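Local coordinates for SusD superfamily protein (Bacteroides vulgatus ATCC 8482, PDB 3JQ0) that probably binds glycans or related nutrients at the bacterial outer membrane, at residues Tyr171-Lys174 with Leu175-Phe179; Ile266-Gln269 with Asp270-Val273. All coordinates share one frame; numbering follows the deposited sequence. Where two conformers were deposited one is given.

In the fold
Neither contact spans a long distance in sequence; each lies within one unbroken run of chain, a turn in the first and a helix start in the second. Following the chain from the N terminus, interaction 1 comes first, in the loop that joins helix 149-167 to helix 182-199, and its side chains tie that loop to helices 9-25 and 97-122. Interaction 2 begins well after it has closed, at 266-269, where the chain leaves the short helix 262-265 and enters helix 269-275, packing this helix start on strand 332-339. The two therefore stand in series and neither nest nor cross. The centres of interaction 1 and interaction 2 are about 38 Å apart, and the two do not touch.

Interaction 1: residues Tyr171-Lys174 with Leu175-Phe179; sequences YSFK and LGRHF
The aliphatic part of Arg-177 sits squarely over one face of the Phe-173 ring: CG of Arg-177 lies 3.7 Å from the ring centroid of Phe-173 and 10° off its normal, a CH-pi contact. Farther out, CE2 of Phe-173 lies over one face of the guanidinium, offset toward its rim, 3.5 Å from NH1 of Arg-177, with the two planes 38° apart. The backbone brings the pair together through a type I beta turn from Phe-173 to Gly-176, closed by N of Gly-176 donating to O of Phe-173 at 3.0 Å from above the carbonyl plane. The backbone angles of Gly-176 by themselves call for glycine, since a beta carbon would collide with the carbonyl oxygen of Leu-175. A second type I turn, Gly-176 to Phe-179, follows at once, closed by N of Phe-179 bonding O of Gly-176 at 3.1 Å. Replacing Phe-173 by alanine would remove the ring face and is likely to leave the CG methylene of Arg-177 without its CH-pi partner. Chemically the arginine is divided: its carbon chain packs on the ring, while its guanidinium N-H groups bond the backbone oxygens of Asp-221 and Met-243, joining this surface loop to neighbouring backbone.

Interaction 2: residues Ile266-Gln269 with Asp270-Val273; sequences IPAQ and DKMV
Backbone hydrogen bonds join Ala-268 and Gln-269 to the first turn of the helix. N of Met-272 reaches O of Ala-268 at 3.2 Å, in the carbonyl plane and fairly straight at 165°, while N of Lys-271 makes a weaker, bent bond to the same oxygen. N of Val-273 follows with a 2.8 Å bond to O of Gln-269. Ala-268 stands at the N-cap of helix 269-275, and its methyl offers no side-chain acceptor. The backbone N-H of Gln-269 bonds OD1 of Asn-293, outside the helix. Apolar contacts also mark this start. The ring of Pro-267, just before the cap, meets the selenium of Met-272 (a selenomethionine), CG of the proline 3.9 Å from SE, and both residues touch Ile-338 of strand 332-339. The bend of Met-272 at chi2 (-57°) brings SE beside the proline, while CE turns away. One turn apart, Gln-269 and Val-273 run side by side, CG of Gln-269 3.9 Å from CG2 of Val-273. The glutamine runs out extended, its CG opposite the backbone N (chi1 -176°), and NE2 bonds the backbone oxygens of Ala-290 and Ser-351. Charged groups meet at the more exposed side, where NZ of Lys-271 lies 3.4 Å from OD2 of Asp-270 in a salt bridge with a weak hydrogen bond.

Interaction 1: residues Tyr171-Lys174 with Leu175-Phe179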
loop_
_atom_site.group_PDB
_atom_site.type_symbol
_atom_site.label_atom_id
_atom_site.label_comp_id
_atom_site.label_asym_id
_atom_site.label_seq_id
_atom_site.Cartn_x
_atom_site.Cartn_y
_atom_site.Cartn_z
ATOM N N TYR A 171 8.219 -17.921 13.305
ATOM C CA TYR A 171 7.220 -17.021 12.726
ATOM C C TYR A 171 6.437 -16.217 13.765
ATOM O O TYR A 171 5.552 -15.469 13.428
ATOM C CB TYR A 171 6.232 -17.838 11.923
ATOM C CG TYR A 171 6.675 -18.151 10.526
ATOM C CD1 TYR A 171 7.699 -19.068 10.260
ATOM C CD2 TYR A 171 6.101 -17.512 9.466
ATOM C CE1 TYR A 171 8.081 -19.358 8.937
ATOM C CE2 TYR A 171 6.504 -17.793 8.174
ATOM C CZ TYR A 171 7.450 -18.730 7.900
ATOM O OH TYR A 171 7.751 -18.990 6.585
ATOM N N SER A 172 6.781 -16.398 15.024
ATOM C CA SER A 172 6.288 -15.542 16.069
ATOM C C SER A 172 6.593 -14.092 15.692
ATOM O O SER A 172 7.581 -13.775 15.032
ATOM C CB SER A 172 7.024 -15.864 17.377
ATOM O OG SER A 172 8.301 -15.161 17.459
ATOM N N PHE A 173 5.777 -13.172 16.174
ATOM C CA PHE A 173 6.050 -11.739 16.027
ATOM C C PHE A 173 6.834 -11.379 17.289
ATOM O O PHE A 173 6.309 -10.747 18.207
ATOM C CB PHE A 173 4.737 -10.947 15.907
ATOM C CG PHE A 173 3.951 -11.272 14.663
ATOM C CD1 PHE A 173 4.354 -10.781 13.432
ATOM C CD2 PHE A 173 2.806 -12.060 14.713
ATOM C CE1 PHE A 173 3.644 -11.068 12.300
ATOM C CE2 PHE A 173 2.120 -12.359 13.585
ATOM C CZ PHE A 173 2.529 -11.839 12.368
ATOM N N LYS A 174 8.108 -11.768 17.302
ATOM C CA LYS A 174 8.943 -11.636 18.487
ATOM C C LYS A 174 9.050 -10.202 18.956
ATOM O O LYS A 174 9.103 -9.958 20.148
ATOM C CB LYS A 174 10.347 -12.190 18.227
ATOM C CG LYS A 174 11.319 -12.103 19.410
ATOM C CD LYS A 174 12.691 -12.614 18.918
ATOM C CE LYS A 174 13.811 -12.581 19.942
ATOM N NZ LYS A 174 14.808 -11.510 19.602
ATOM N N LEU A 175 9.082 -9.254 18.015
ATOM C CA LEU A 175 9.176 -7.843 18.338
ATOM C C LEU A 175 7.884 -7.088 17.973
ATOM O O LEU A 175 7.879 -5.854 17.893
ATOM C CB LEU A 175 10.363 -7.234 17.655
ATOM C CG LEU A 175 11.710 -7.798 18.105
ATOM C CD1 LEU A 175 12.837 -7.195 17.331
ATOM C CD2 LEU A 175 11.973 -7.563 19.610
ATOM N N GLY A 176 6.811 -7.847 17.776
ATOM C CA GLY A 176 5.501 -7.279 17.444
ATOM C C GLY A 176 5.248 -7.172 15.942
ATOM O O GLY A 176 6.169 -7.249 15.128
ATOM N N ARG A 177 3.980 -6.944 15.612
ATOM C CA ARG A 177 3.567 -6.835 14.209
ATOM C C ARG A 177 3.998 -5.529 13.586
ATOM O O ARG A 177 3.885 -5.394 12.371
ATOM C CB ARG A 177 2.056 -7.010 14.104
ATOM C CG ARG A 177 1.582 -8.372 14.540
ATOM C CD ARG A 177 0.080 -8.382 14.900
ATOM N NE ARG A 177 -0.266 -9.634 15.561
ATOM C CZ ARG A 177 -0.685 -10.731 14.963
ATOM N NH1 ARG A 177 -0.966 -10.759 13.679
ATOM N NH2 ARG A 177 -0.924 -11.815 15.686
ATOM N N HIS A 178 4.469 -4.580 14.391
ATOM C CA HIS A 178 5.004 -3.346 13.839
ATOM C C HIS A 178 6.511 -3.403 13.599
ATOM O O HIS A 178 7.092 -2.418 13.186
ATOM C CB HIS A 178 4.607 -2.195 14.748
ATOM C CG HIS A 178 5.180 -2.329 16.118
ATOM N ND1 HIS A 178 5.036 -3.484 16.853
ATOM C CD2 HIS A 178 5.911 -1.481 16.859
ATOM C CE1 HIS A 178 5.664 -3.334 17.999
ATOM N NE2 HIS A 178 6.175 -2.122 18.032
ATOM N N PHE A 179 7.114 -4.578 13.812
ATOM C CA PHE A 179 8.497 -4.845 13.461
ATOM C C PHE A 179 8.492 -5.947 12.412
ATOM O O PHE A 179 7.595 -6.782 12.357
ATOM C CB PHE A 179 9.341 -5.251 14.692
ATOM C CG PHE A 179 9.845 -4.064 15.484
ATOM C CD1 PHE A 179 8.982 -3.193 16.152
ATOM C CD2 PHE A 179 11.192 -3.791 15.543
ATOM C CE1 PHE A 179 9.487 -2.110 16.865
ATOM C CE2 PHE A 179 11.677 -2.702 16.241
ATOM C CZ PHE A 179 10.843 -1.851 16.864
#

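Interaction 2: residues Ile266-Gln269 with Asp270-Val273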
loop_
_atom_site.group_PDB
_atom_site.type_symbol
_atom_site.label_atom_id
_atom_site.label_comp_id
_atom_site.label_asym_id
_atom_site.label_seq_id
_atom_site.Cartn_x
_atom_site.Cartn_y
_atom_site.Cartn_z
ATOM N N ILE A 266 -7.288 14.958 3.099
ATOM C CA ILE A 266 -8.398 15.203 4.035
ATOM C C ILE A 266 -9.018 16.580 3.785
ATOM O O ILE A 266 -8.313 17.540 3.461
ATOM C CB ILE A 266 -7.859 15.031 5.496
ATOM C CG1 ILE A 266 -7.481 13.584 5.750
ATOM C CG2 ILE A 266 -8.810 15.580 6.590
ATOM C CD1 ILE A 266 -8.606 12.575 5.655
ATOM N N PRO A 267 -10.353 16.699 3.922
ATOM C CA PRO A 267 -11.027 17.998 3.682
ATOM C C PRO A 267 -10.721 19.017 4.766
ATOM O O PRO A 267 -10.456 18.681 5.915
ATOM C CB PRO A 267 -12.516 17.621 3.741
ATOM C CG PRO A 267 -12.549 16.406 4.661
ATOM C CD PRO A 267 -11.320 15.649 4.249
ATOM N N ALA A 268 -10.867 20.288 4.409
ATOM C CA ALA A 268 -10.836 21.376 5.371
ATOM C C ALA A 268 -12.061 21.382 6.287
ATOM O O ALA A 268 -13.188 21.196 5.836
ATOM C CB ALA A 268 -10.751 22.724 4.662
ATOM N N GLN A 269 -11.799 21.628 7.564
ATOM C CA GLN A 269 -12.873 21.725 8.535
ATOM C C GLN A 269 -13.929 22.754 8.116
ATOM O O GLN A 269 -15.118 22.542 8.289
ATOM C CB GLN A 269 -12.294 22.026 9.909
ATOM C CG GLN A 269 -13.301 22.050 11.025
ATOM C CD GLN A 269 -12.637 22.123 12.382
ATOM O OE1 GLN A 269 -11.788 23.001 12.636
ATOM N NE2 GLN A 269 -12.917 21.144 13.227
ATOM N N ASP A 270 -13.490 23.895 7.624
ATOM C CA ASP A 270 -14.427 24.933 7.274
ATOM C C ASP A 270 -15.426 24.466 6.196
ATOM O O ASP A 270 -16.583 24.876 6.206
ATOM C CB ASP A 270 -13.737 26.239 6.842
ATOM C CG ASP A 270 -13.136 26.175 5.473
ATOM O OD1 ASP A 270 -12.166 25.441 5.342
ATOM O OD2 ASP A 270 -13.683 26.797 4.491
ATOM N N LYS A 271 -14.994 23.618 5.276
ATOM C CA LYS A 271 -15.896 23.081 4.261
ATOM C C LYS A 271 -16.874 22.120 4.910
ATOM O O LYS A 271 -18.088 22.159 4.650
ATOM C CB LYS A 271 -15.122 22.386 3.131
ATOM C CG LYS A 271 -14.253 23.319 2.302
ATOM C CD LYS A 271 -15.088 24.284 1.474
ATOM C CE LYS A 271 -14.237 25.107 0.504
ATOM N NZ LYS A 271 -13.321 25.909 1.230
HETATM N N MSE A 272 -16.376 21.269 5.799
HETATM C CA MSE A 272 -17.233 20.327 6.495
HETATM C C MSE A 272 -18.289 21.030 7.347
HETATM O O MSE A 272 -19.409 20.571 7.457
HETATM C CB MSE A 272 -16.455 19.407 7.386
HETATM C CG MSE A 272 -15.453 18.487 6.681
HETATM SE SE MSE A 272 -16.232 17.342 5.309
HETATM C CE MSE A 272 -17.292 16.176 6.429
ATOM N N VAL A 273 -17.919 22.150 7.968
ATOM C CA VAL A 273 -18.774 22.854 8.939
ATOM C C VAL A 273 -19.716 23.809 8.227
ATOM O O VAL A 273 -20.858 23.957 8.678
ATOM C CB VAL A 273 -17.874 23.621 10.022
ATOM C CG1 VAL A 273 -18.684 24.696 10.769
ATOM C CG2 VAL A 273 -17.199 22.610 10.946
#